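Long-range contacts in manganese-dependent inorganic pyrophosphatase (Methanocaldococcus jannaschii, PDB 2EB0), which catalyses the hydrolysis of diphosphate to two phosphates, using two manganese ions per subunit: residues 60-66 with 80-86; 247-251 with 263-268. The contacts are given in a common frame with arbitrary orientation. Numbering follows the deposited sequence.

Contact 1: residues 60-66 with 80-86; sequences KEIILVD and GKLIAII. With MN (manganese (II) ion), chain F; MN (manganese (II) ion), chain E.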
# COMPACT_ATOMS: atom_id res chain seq x y z
N LYS B 60 1.83 -21.83 3.00
CA LYS B 60 2.90 -21.22 2.23
C LYS B 60 3.20 -19.79 2.66
O LYS B 60 2.32 -19.09 3.17
CB LYS B 60 2.54 -21.20 0.74
CG LYS B 60 2.34 -22.55 0.09
CD LYS B 60 2.03 -22.41 -1.40
CE LYS B 60 1.98 -23.77 -2.10
NZ LYS B 60 0.89 -24.65 -1.59
N GLU B 61 4.45 -19.36 2.48
CA GLU B 61 4.80 -17.98 2.78
C GLU B 61 4.75 -17.31 1.41
O GLU B 61 5.49 -17.68 0.49
CB GLU B 61 6.19 -17.87 3.39
CG GLU B 61 6.22 -18.18 4.88
CD GLU B 61 7.56 -17.84 5.51
OE1 GLU B 61 7.72 -18.04 6.73
OE2 GLU B 61 8.46 -17.37 4.77
N ILE B 62 3.86 -16.33 1.28
CA ILE B 62 3.66 -15.67 0.00
C ILE B 62 4.19 -14.25 -0.16
O ILE B 62 4.12 -13.42 0.75
CB ILE B 62 2.16 -15.65 -0.34
CG1 ILE B 62 1.60 -17.08 -0.32
CG2 ILE B 62 1.94 -14.98 -1.68
CD1 ILE B 62 2.13 -17.98 -1.43
N ILE B 63 4.72 -14.01 -1.35
CA ILE B 63 5.21 -12.70 -1.75
C ILE B 63 4.51 -12.47 -3.08
O ILE B 63 4.79 -13.15 -4.08
CB ILE B 63 6.73 -12.68 -1.98
CG1 ILE B 63 7.46 -12.71 -0.63
CG2 ILE B 63 7.11 -11.43 -2.75
CD1 ILE B 63 8.96 -12.69 -0.75
N LEU B 64 3.58 -11.52 -3.09
CA LEU B 64 2.83 -11.21 -4.29
C LEU B 64 3.50 -10.13 -5.12
O LEU B 64 4.03 -9.16 -4.59
CB LEU B 64 1.42 -10.73 -3.92
CG LEU B 64 0.60 -11.70 -3.06
CD1 LEU B 64 -0.73 -11.04 -2.71
CD2 LEU B 64 0.37 -13.00 -3.83
N VAL B 65 3.50 -10.34 -6.44
CA VAL B 65 4.05 -9.36 -7.37
C VAL B 65 3.01 -9.08 -8.43
O VAL B 65 2.23 -9.96 -8.80
CB VAL B 65 5.32 -9.86 -8.11
CG1 VAL B 65 6.51 -9.88 -7.17
CG2 VAL B 65 5.07 -11.24 -8.72
N ASP B 66 2.96 -7.83 -8.86
CA ASP B 66 2.07 -7.43 -9.94
C ASP B 66 0.58 -7.45 -9.66
O ASP B 66 -0.20 -7.47 -10.60
CB ASP B 66 2.34 -8.30 -11.15
CG ASP B 66 2.01 -7.61 -12.44
OD1 ASP B 66 1.73 -8.31 -13.43
OD2 ASP B 66 2.04 -6.36 -12.46
N GLY B 80 -2.64 -18.31 3.86
CA GLY B 80 -1.21 -18.30 3.63
C GLY B 80 -0.56 -17.28 4.54
O GLY B 80 -1.25 -16.58 5.28
N LYS B 81 0.76 -17.18 4.48
CA LYS B 81 1.50 -16.22 5.30
C LYS B 81 2.04 -15.14 4.36
O LYS B 81 3.14 -15.28 3.82
CB LYS B 81 2.64 -16.94 6.01
CG LYS B 81 3.11 -16.31 7.30
CD LYS B 81 4.06 -15.15 7.07
CE LYS B 81 4.65 -14.68 8.40
NZ LYS B 81 5.58 -13.53 8.23
N LEU B 82 1.27 -14.07 4.18
CA LEU B 82 1.65 -12.95 3.31
C LEU B 82 2.88 -12.21 3.84
O LEU B 82 2.81 -11.55 4.88
CB LEU B 82 0.49 -11.97 3.18
CG LEU B 82 0.11 -11.46 1.78
CD1 LEU B 82 -0.75 -10.20 1.92
CD2 LEU B 82 1.36 -11.15 0.97
N ILE B 83 4.00 -12.31 3.12
CA ILE B 83 5.25 -11.66 3.49
C ILE B 83 5.42 -10.26 2.89
O ILE B 83 5.82 -9.32 3.59
CB ILE B 83 6.47 -12.51 3.04
CG1 ILE B 83 6.43 -13.90 3.68
CG2 ILE B 83 7.78 -11.78 3.37
CD1 ILE B 83 6.70 -13.91 5.17
N ALA B 84 5.13 -10.12 1.60
CA ALA B 84 5.30 -8.82 0.95
C ALA B 84 4.47 -8.65 -0.31
O ALA B 84 3.90 -9.60 -0.83
CB ALA B 84 6.79 -8.60 0.61
N ILE B 85 4.42 -7.41 -0.79
CA ILE B 85 3.73 -7.09 -2.02
C ILE B 85 4.58 -6.06 -2.77
O ILE B 85 4.90 -5.00 -2.22
CB ILE B 85 2.33 -6.49 -1.76
CG1 ILE B 85 1.42 -7.54 -1.11
CG2 ILE B 85 1.72 -6.02 -3.07
CD1 ILE B 85 -0.00 -7.06 -0.85
N ILE B 86 4.96 -6.41 -3.99
CA ILE B 86 5.75 -5.56 -4.87
C ILE B 86 4.88 -5.41 -6.11
O ILE B 86 4.69 -6.36 -6.87
CB ILE B 86 7.08 -6.23 -5.22
CG1 ILE B 86 7.82 -6.60 -3.93
CG2 ILE B 86 7.92 -5.30 -6.09
CD1 ILE B 86 8.18 -5.40 -3.07
MN MN F . 0.11 -8.06 -14.83
MN MN E . 2.25 -5.46 -14.55
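At Lys60 the pairing opens: its O accepts a 2.8 Å hydrogen bond from Lys81 N. Glu61 sends its carboxylate to a salt bridge with Arg2. Ile62 bonds through both backbone atoms, its N to Lys81 O (2.8 Å) and its O to Ile83 N (2.6 Å). The next bridge, Ile63 with Ala84, skips Ile83: a beta bulge, where Ile83 points its CB toward strand 61-65 and sets it 3.8 Å from Ile63 CG1. The parallel ladder resumes as Leu64 N meets Ala84 O and Leu64 O meets Ile86 N, both 3.0 Å. These are inner strands of the parallel DHH-domain sheet; helix 12-25 covers the face of Ile63, Val65 and Ile86. Val65 CG1 packs 4.2 Å from Ile86 CB. Asp66 N closes the ladder on Ile86 O (3.0 Å), and past the strand's C-terminal end the Asp66 carboxylate bridges both manganese ions, OD1 at 2.1 Å from one (chain F) and OD2, also hydrogen-bonded to Thr109 OG1, at 2.3 Å from the other (chain E).

Contact 2: residues 247-251 with 263-268; sequences DLIVF and ALVVGN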
# COMPACT_ATOMS: atom_id res chain seq x y z
N ASP B 247 -21.57 -7.90 -11.60
CA ASP B 247 -22.50 -6.78 -11.64
C ASP B 247 -22.25 -6.07 -12.97
O ASP B 247 -23.16 -5.47 -13.55
CB ASP B 247 -22.26 -5.83 -10.47
CG ASP B 247 -23.21 -4.65 -10.48
OD1 ASP B 247 -22.82 -3.57 -10.98
OD2 ASP B 247 -24.36 -4.82 -10.00
N LEU B 248 -21.00 -6.16 -13.44
CA LEU B 248 -20.59 -5.53 -14.70
C LEU B 248 -19.32 -6.13 -15.31
O LEU B 248 -18.39 -6.53 -14.59
CB LEU B 248 -20.36 -4.03 -14.50
CG LEU B 248 -19.61 -3.29 -15.62
CD1 LEU B 248 -20.48 -3.15 -16.87
CD2 LEU B 248 -19.17 -1.92 -15.11
N ILE B 249 -19.29 -6.15 -16.64
CA ILE B 249 -18.14 -6.65 -17.38
C ILE B 249 -17.83 -5.72 -18.55
O ILE B 249 -18.73 -5.31 -19.29
CB ILE B 249 -18.36 -8.09 -17.93
CG1 ILE B 249 -18.30 -9.10 -16.79
CG2 ILE B 249 -17.28 -8.41 -18.97
CD1 ILE B 249 -18.41 -10.55 -17.23
N VAL B 250 -16.56 -5.37 -18.68
CA VAL B 250 -16.06 -4.50 -19.73
C VAL B 250 -14.90 -5.24 -20.38
O VAL B 250 -14.01 -5.73 -19.69
CB VAL B 250 -15.53 -3.17 -19.15
CG1 VAL B 250 -14.89 -2.33 -20.25
CG2 VAL B 250 -16.67 -2.41 -18.48
N PHE B 251 -14.92 -5.35 -21.71
CA PHE B 251 -13.85 -6.02 -22.43
C PHE B 251 -13.25 -5.01 -23.39
O PHE B 251 -13.94 -4.47 -24.26
CB PHE B 251 -14.37 -7.20 -23.23
CG PHE B 251 -13.28 -8.11 -23.70
CD1 PHE B 251 -12.71 -9.04 -22.84
CD2 PHE B 251 -12.79 -8.02 -25.01
CE1 PHE B 251 -11.67 -9.86 -23.26
CE2 PHE B 251 -11.75 -8.83 -25.44
CZ PHE B 251 -11.19 -9.76 -24.56
N ALA B 263 -14.67 -0.52 -26.06
CA ALA B 263 -15.15 -1.16 -24.85
C ALA B 263 -16.48 -1.87 -25.06
O ALA B 263 -17.43 -1.27 -25.55
CB ALA B 263 -15.28 -0.14 -23.74
N LEU B 264 -16.53 -3.15 -24.70
CA LEU B 264 -17.77 -3.92 -24.79
C LEU B 264 -18.35 -3.83 -23.38
O LEU B 264 -17.66 -4.11 -22.40
CB LEU B 264 -17.48 -5.38 -25.13
CG LEU B 264 -16.74 -5.71 -26.42
CD1 LEU B 264 -16.74 -7.22 -26.62
CD2 LEU B 264 -17.41 -5.03 -27.60
N VAL B 265 -19.61 -3.43 -23.28
CA VAL B 265 -20.24 -3.26 -21.97
C VAL B 265 -21.37 -4.24 -21.70
O VAL B 265 -22.36 -4.29 -22.43
CB VAL B 265 -20.73 -1.81 -21.81
CG1 VAL B 265 -21.25 -1.60 -20.39
CG2 VAL B 265 -19.60 -0.85 -22.11
N VAL B 266 -21.22 -5.00 -20.62
CA VAL B 266 -22.21 -6.00 -20.23
C VAL B 266 -22.64 -5.83 -18.77
O VAL B 266 -21.80 -5.79 -17.86
CB VAL B 266 -21.65 -7.42 -20.41
CG1 VAL B 266 -22.79 -8.43 -20.38
CG2 VAL B 266 -20.87 -7.52 -21.71
N GLY B 267 -23.95 -5.76 -18.55
CA GLY B 267 -24.47 -5.61 -17.19
C GLY B 267 -24.86 -4.18 -16.85
O GLY B 267 -25.72 -3.58 -17.49
N ASN B 268 -24.21 -3.62 -15.84
CA ASN B 268 -24.50 -2.26 -15.39
C ASN B 268 -23.98 -1.17 -16.33
O ASN B 268 -23.05 -0.44 -15.99
CB ASN B 268 -23.91 -2.06 -13.99
CG ASN B 268 -24.49 -0.86 -13.29
OD1 ASN B 268 -24.82 0.14 -13.92
ND2 ASN B 268 -24.60 -0.94 -11.97
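Strands 248-251 and 263-267 run antiparallel, with 165° between their directions and 4.6 Å between their axes at closest approach. Two hydrogen-bonded pairs set the register: Ile249 N to Val266 O and Val266 N to Ile249 O are both 2.8 Å, while Phe251 N to Leu264 O (3.1 Å) and Leu264 N to Phe251 O (2.9 Å) complete the second. Between them lies the non-hydrogen-bonded pair Val250 with Val265. Gly267 has phi/psi of 100/-119°, and a CB there would clash with Asp247 O at 2.7 Å, so the backbone calls for glycine. One residue on, Asn268 N bonds to Asp247 O (3.1 Å), and a weak bond joins Asn268 ND2 to Asp247 OD1 (3.3 Å). Asn268 OD1 N-caps helix 269-275 through Met271 N, and Asp247 OD1 also bonds to Tyr305. Ile249 and Val266 pack CB to CB at 4.2 Å, Phe251 and Leu264 at 4.1 Å, all four on one face; on the other, Leu248 CD1 approaches Val265 CG1 to 3.9 Å. The hairpin is central in the mixed DHHA2 sheet, flanked by strands 211-220 and 284-287; helix 230-243 covers Phe251 and Val266, whereas helix 269-275 covers Val250 and Val265 and helix 293-306 covers Leu248.

How the contacts relate
Contact 1 comes first along the chain and closes before contact 2 opens; the two share no strand or sheet. Their centres are 31 Å apart and their nearest atoms about 17 Å, so they do not touch. Contact 1 belongs to the parallel sheet of the N-terminal DHH domain, and contact 2 to the mixed sheet of the C-terminal DHHA2 domain. Helices 109-118, 134-148, 158-171, 176-188 and 195-201 are among the elements that separate them in sequence. Only contact 1 contains a manganese ligand, while contact 2 lies away from the metal sites. This division matches the two-domain build of family II pyrophosphatases, in which the active site lies between the domains.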